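Local atomic coordinates of hypothetical 39.9 kDa protein (Saccharomyces cerevisiae, PDB entry 2GA8), a protein that acts as an ATP-dependent P-loop kinase that could be involved in endoplasmic reticulum membrane assembly. Residues Gln94-Asp99 against Arg168-Leu173; Val125-Thr130 against Asp191-Leu196. All blocks are in the same frame, centred on the assembly; numbering follows the deposited sequence.

Contact 1 (Gln94-Asp99 against Arg168-Leu173); sequences QGLFKD and RRCLDL
The amide N of L173 donates to C170 O at 3.0 Å, a bond that brings the leucine round beside L96 and K98. No hydrogen bond joins the two segments, so the evidence for their association is apolar. L96 carries most of it, with its CG anti to the carbonyl carbon (chi1 -69°) and its two methyls divided between partners. CD1 of L96 sits 3.7 Å from CD1 of L173 and 3.8 Å from CG of R169. CD2 of L96 instead meets C170, lying 3.8 Å from its SG and nearly as close to its CB. R169, whose CG is anti to the backbone N (chi1 178°), contributes aliphatic surface: R169 CD lies 3.8 Å from CB of Q94. CD1 of L173 also lies 4.1 Å from CA of K98. An alanine in place of L96 would probably open a gap between C170 and L173 and leave R169 CG without its neighbour, since both methyls are lost. C170 also touches V101, and a mercury ion from the crystal lies about 3 Å from its side chain. The segment 94-99 starts where helix 84-92 stops: Q94, with its positive phi of 61°, is the C-prime residue of a Schellman motif, followed by a loop that packs through L96 on the short helix 168-171.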
# COMPACT_ATOMS: atom_id res chain seq x y z
N GLN A 94 19.10 -15.80 5.68
CA GLN A 94 18.46 -14.68 6.35
C GLN A 94 17.18 -14.17 5.68
O GLN A 94 16.85 -12.99 5.77
CB GLN A 94 19.46 -13.52 6.50
CG GLN A 94 20.84 -13.95 7.00
CD GLN A 94 20.77 -14.85 8.22
OE1 GLN A 94 21.22 -16.00 8.19
NE2 GLN A 94 20.21 -14.34 9.31
N GLY A 95 16.47 -15.07 5.00
CA GLY A 95 15.23 -14.71 4.33
C GLY A 95 15.40 -13.88 3.07
O GLY A 95 14.53 -13.09 2.72
N LEU A 96 16.52 -14.08 2.38
CA LEU A 96 16.80 -13.33 1.16
C LEU A 96 17.15 -14.21 -0.04
O LEU A 96 17.51 -15.38 0.11
CB LEU A 96 17.95 -12.35 1.42
CG LEU A 96 17.65 -11.16 2.34
CD1 LEU A 96 18.93 -10.40 2.63
CD2 LEU A 96 16.64 -10.25 1.68
N PHE A 97 17.03 -13.62 -1.22
CA PHE A 97 17.36 -14.28 -2.49
C PHE A 97 18.56 -13.49 -3.01
O PHE A 97 18.40 -12.55 -3.79
CB PHE A 97 16.19 -14.16 -3.48
CG PHE A 97 14.95 -14.91 -3.07
CD1 PHE A 97 14.96 -16.29 -2.97
CD2 PHE A 97 13.77 -14.22 -2.81
CE1 PHE A 97 13.80 -16.99 -2.60
CE2 PHE A 97 12.61 -14.90 -2.45
CZ PHE A 97 12.63 -16.29 -2.35
N LYS A 98 19.75 -13.87 -2.57
CA LYS A 98 20.98 -13.19 -2.94
C LYS A 98 21.13 -12.78 -4.41
O LYS A 98 21.53 -11.65 -4.69
CB LYS A 98 22.19 -14.04 -2.54
CG LYS A 98 23.53 -13.34 -2.73
CD LYS A 98 24.68 -14.22 -2.27
CE LYS A 98 26.01 -13.48 -2.32
NZ LYS A 98 26.30 -12.95 -3.68
N ASP A 99 20.80 -13.68 -5.33
CA ASP A 99 20.95 -13.39 -6.75
C ASP A 99 19.82 -12.63 -7.44
O ASP A 99 19.85 -12.44 -8.66
CB ASP A 99 21.20 -14.69 -7.52
CG ASP A 99 22.40 -15.46 -7.00
OD1 ASP A 99 23.46 -14.83 -6.77
OD2 ASP A 99 22.30 -16.69 -6.84
N ARG A 168 17.65 -3.42 5.16
CA ARG A 168 19.02 -2.92 5.12
C ARG A 168 19.98 -4.03 4.70
O ARG A 168 20.93 -3.78 3.97
CB ARG A 168 19.40 -2.35 6.48
CG ARG A 168 18.61 -1.10 6.86
CD ARG A 168 18.98 -0.60 8.25
NE ARG A 168 18.81 -1.64 9.26
CZ ARG A 168 19.78 -2.07 10.05
NH1 ARG A 168 19.54 -3.02 10.95
NH2 ARG A 168 21.00 -1.56 9.96
N ARG A 169 19.73 -5.25 5.17
CA ARG A 169 20.60 -6.38 4.82
C ARG A 169 20.42 -6.71 3.34
O ARG A 169 21.34 -7.21 2.69
CB ARG A 169 20.28 -7.61 5.67
CG ARG A 169 21.13 -8.82 5.31
CD ARG A 169 20.94 -9.99 6.27
NE ARG A 169 21.53 -9.75 7.59
CZ ARG A 169 20.94 -9.05 8.56
NH1 ARG A 169 19.74 -8.52 8.37
NH2 ARG A 169 21.56 -8.88 9.72
N CYS A 170 19.24 -6.43 2.82
CA CYS A 170 18.96 -6.68 1.41
C CYS A 170 19.77 -5.68 0.59
O CYS A 170 20.38 -6.03 -0.43
CB CYS A 170 17.46 -6.50 1.15
SG CYS A 170 16.90 -7.13 -0.44
N LEU A 171 19.79 -4.43 1.03
CA LEU A 171 20.52 -3.39 0.32
C LEU A 171 22.03 -3.67 0.33
O LEU A 171 22.75 -3.19 -0.54
CB LEU A 171 20.23 -2.02 0.95
CG LEU A 171 18.78 -1.54 0.90
CD1 LEU A 171 18.67 -0.18 1.55
CD2 LEU A 171 18.29 -1.47 -0.55
N ASP A 172 22.49 -4.44 1.31
CA ASP A 172 23.91 -4.78 1.40
C ASP A 172 24.32 -5.75 0.29
O ASP A 172 25.51 -5.95 0.04
CB ASP A 172 24.24 -5.43 2.75
CG ASP A 172 24.05 -4.49 3.92
OD1 ASP A 172 24.48 -3.32 3.81
OD2 ASP A 172 23.48 -4.91 4.95
N LEU A 173 23.33 -6.34 -0.36
CA LEU A 173 23.59 -7.30 -1.43
C LEU A 173 23.58 -6.64 -2.81
O LEU A 173 23.87 -7.30 -3.81
CB LEU A 173 22.56 -8.42 -1.38
CG LEU A 173 22.54 -9.24 -0.09
CD1 LEU A 173 21.38 -10.22 -0.11
CD2 LEU A 173 23.87 -9.97 0.07

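Contact 2 (Val125-Thr130 against Asp191-Leu196); sequences VARGGT and DSNNFL
A type I beta turn from A126 to G129, closed by G129 N to A126 O at 3.0 Å, faces the first turn of helix 192-206, with the CA atoms of A126 and N194 5.2 Å apart. D191 is the N-cap of that helix: its OD1 accepts from N194 N at 3.0 Å and 163°. The other oxygen, OD2, accepts from G128 N at 2.8 Å, so one carboxylate caps the helix and ties it to the turn. With CG of D191 anti to the backbone N (chi1 -171°), the carboxylate lies between the two amides, which meet it from opposite faces, G128 N on one side and N194 N on the other, each well out of the plane. G128 passes close by OD2, where a side chain would collide with that oxygen. A water accepts from A126 N and also lies within hydrogen-bonding distance of G129 O and D191 OD2.

R127 extends from the turn past D191, the two side chains running in opposite directions, and D191 CA lies over one face of the guanidinium. R127 NH1 donates to N193 OD1 at 2.8 Å, with the acceptor only 2° out of the guanidinium plane. A weak bond from NH1 reaches S192 OG, whose stronger partner is E275, while NE is taken by V101 O. N193 ND2, in turn, bonds to the carbonyls of D103 and F106. The apolar part is small: A126 CB packs 3.5 Å from N193 CB and against N194 CB. At the guanidinium edge, a second water accepts from R127 NH2 at 2.9 Å and donates to S192 OG.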
# COMPACT_ATOMS: atom_id res chain seq x y z
N VAL A 125 6.43 -14.01 -1.34
CA VAL A 125 7.64 -13.20 -1.32
C VAL A 125 8.19 -12.94 -2.71
O VAL A 125 7.96 -13.71 -3.64
CB VAL A 125 8.77 -13.86 -0.49
CG1 VAL A 125 8.37 -13.93 0.98
CG2 VAL A 125 9.07 -15.26 -1.02
N ALA A 126 8.91 -11.83 -2.85
CA ALA A 126 9.51 -11.46 -4.12
C ALA A 126 10.99 -11.17 -3.89
O ALA A 126 11.61 -11.76 -3.01
CB ALA A 126 8.81 -10.25 -4.72
N ARG A 127 11.57 -10.24 -4.65
CA ARG A 127 12.99 -9.99 -4.52
C ARG A 127 13.47 -9.47 -3.16
O ARG A 127 14.66 -9.54 -2.87
CB ARG A 127 13.48 -9.07 -5.65
CG ARG A 127 13.15 -7.59 -5.52
CD ARG A 127 13.68 -6.88 -6.77
NE ARG A 127 14.20 -5.55 -6.50
CZ ARG A 127 13.52 -4.42 -6.68
NH1 ARG A 127 12.27 -4.45 -7.14
NH2 ARG A 127 14.10 -3.25 -6.43
N GLY A 128 12.56 -8.97 -2.34
CA GLY A 128 12.93 -8.47 -1.03
C GLY A 128 13.01 -9.56 0.02
O GLY A 128 13.50 -9.34 1.13
N GLY A 129 12.51 -10.75 -0.31
CA GLY A 129 12.56 -11.84 0.65
C GLY A 129 11.47 -11.76 1.69
O GLY A 129 10.49 -11.03 1.54
N THR A 130 11.64 -12.51 2.78
CA THR A 130 10.63 -12.55 3.84
C THR A 130 10.30 -11.22 4.51
O THR A 130 9.21 -11.06 5.04
CB THR A 130 11.02 -13.56 4.93
OG1 THR A 130 12.26 -13.17 5.52
CG2 THR A 130 11.16 -14.95 4.34
N ASP A 191 10.61 -3.31 -2.75
CA ASP A 191 10.30 -4.55 -3.45
C ASP A 191 9.06 -4.24 -4.29
O ASP A 191 7.93 -4.56 -3.91
CB ASP A 191 9.98 -5.68 -2.45
CG ASP A 191 9.86 -7.03 -3.13
OD1 ASP A 191 9.67 -7.07 -4.36
OD2 ASP A 191 9.95 -8.06 -2.43
N SER A 192 9.27 -3.60 -5.44
CA SER A 192 8.17 -3.25 -6.33
C SER A 192 7.45 -4.49 -6.85
O SER A 192 6.26 -4.44 -7.14
CB SER A 192 8.68 -2.42 -7.52
OG SER A 192 9.60 -3.17 -8.29
N ASN A 193 8.20 -5.59 -6.96
CA ASN A 193 7.66 -6.87 -7.43
C ASN A 193 6.51 -7.33 -6.53
O ASN A 193 5.42 -7.65 -7.00
CB ASN A 193 8.74 -7.97 -7.37
CG ASN A 193 10.06 -7.58 -8.03
OD1 ASN A 193 10.46 -6.42 -8.00
ND2 ASN A 193 10.75 -8.56 -8.59
N ASN A 194 6.78 -7.37 -5.23
CA ASN A 194 5.77 -7.82 -4.29
C ASN A 194 4.66 -6.80 -4.06
O ASN A 194 3.53 -7.17 -3.72
CB ASN A 194 6.40 -8.23 -2.95
CG ASN A 194 5.84 -9.54 -2.42
OD1 ASN A 194 5.81 -9.78 -1.21
ND2 ASN A 194 5.39 -10.39 -3.32
N PHE A 195 4.95 -5.51 -4.22
CA PHE A 195 3.90 -4.52 -4.04
C PHE A 195 2.92 -4.69 -5.20
O PHE A 195 1.70 -4.64 -5.02
CB PHE A 195 4.45 -3.10 -4.05
CG PHE A 195 3.43 -2.08 -3.64
CD1 PHE A 195 3.19 -1.82 -2.30
CD2 PHE A 195 2.64 -1.45 -4.59
CE1 PHE A 195 2.17 -0.96 -1.90
CE2 PHE A 195 1.61 -0.58 -4.21
CZ PHE A 195 1.38 -0.34 -2.86
N LEU A 196 3.45 -4.89 -6.40
CA LEU A 196 2.60 -5.10 -7.56
C LEU A 196 1.77 -6.36 -7.30
O LEU A 196 0.59 -6.42 -7.64
CB LEU A 196 3.44 -5.28 -8.82
CG LEU A 196 2.67 -5.64 -10.09
CD1 LEU A 196 1.62 -4.57 -10.38
CD2 LEU A 196 3.65 -5.77 -11.27
O HOH W 1 9.13 -9.96 -0.68
O HOH W 2 12.03 -1.42 -7.43

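In the fold
Past the P-loop, the chain contributes strand 80-81 to the mixed sheet, leaves helix 84-92 through 94-99, rejoins the sheet at strand 109-111 and makes the 125-130 turn between strands 123-125 and 134-136. After strand 156-160, an outer strand of the five-stranded parallel sheet, it reaches 168-173 and then 191-196. Contact 1 closes a loop of 68 intervening residues and contact 2 one of 60; because their segments alternate, the loops cross rather than nest. Their centres are 12 Å apart, and the two first segments also meet: G95 O and T130 N probably hydrogen-bond at 2.9 Å, and F97 packs on V125. The mixed sheet's connections are thus tied to both helices 168-171 and 192-206.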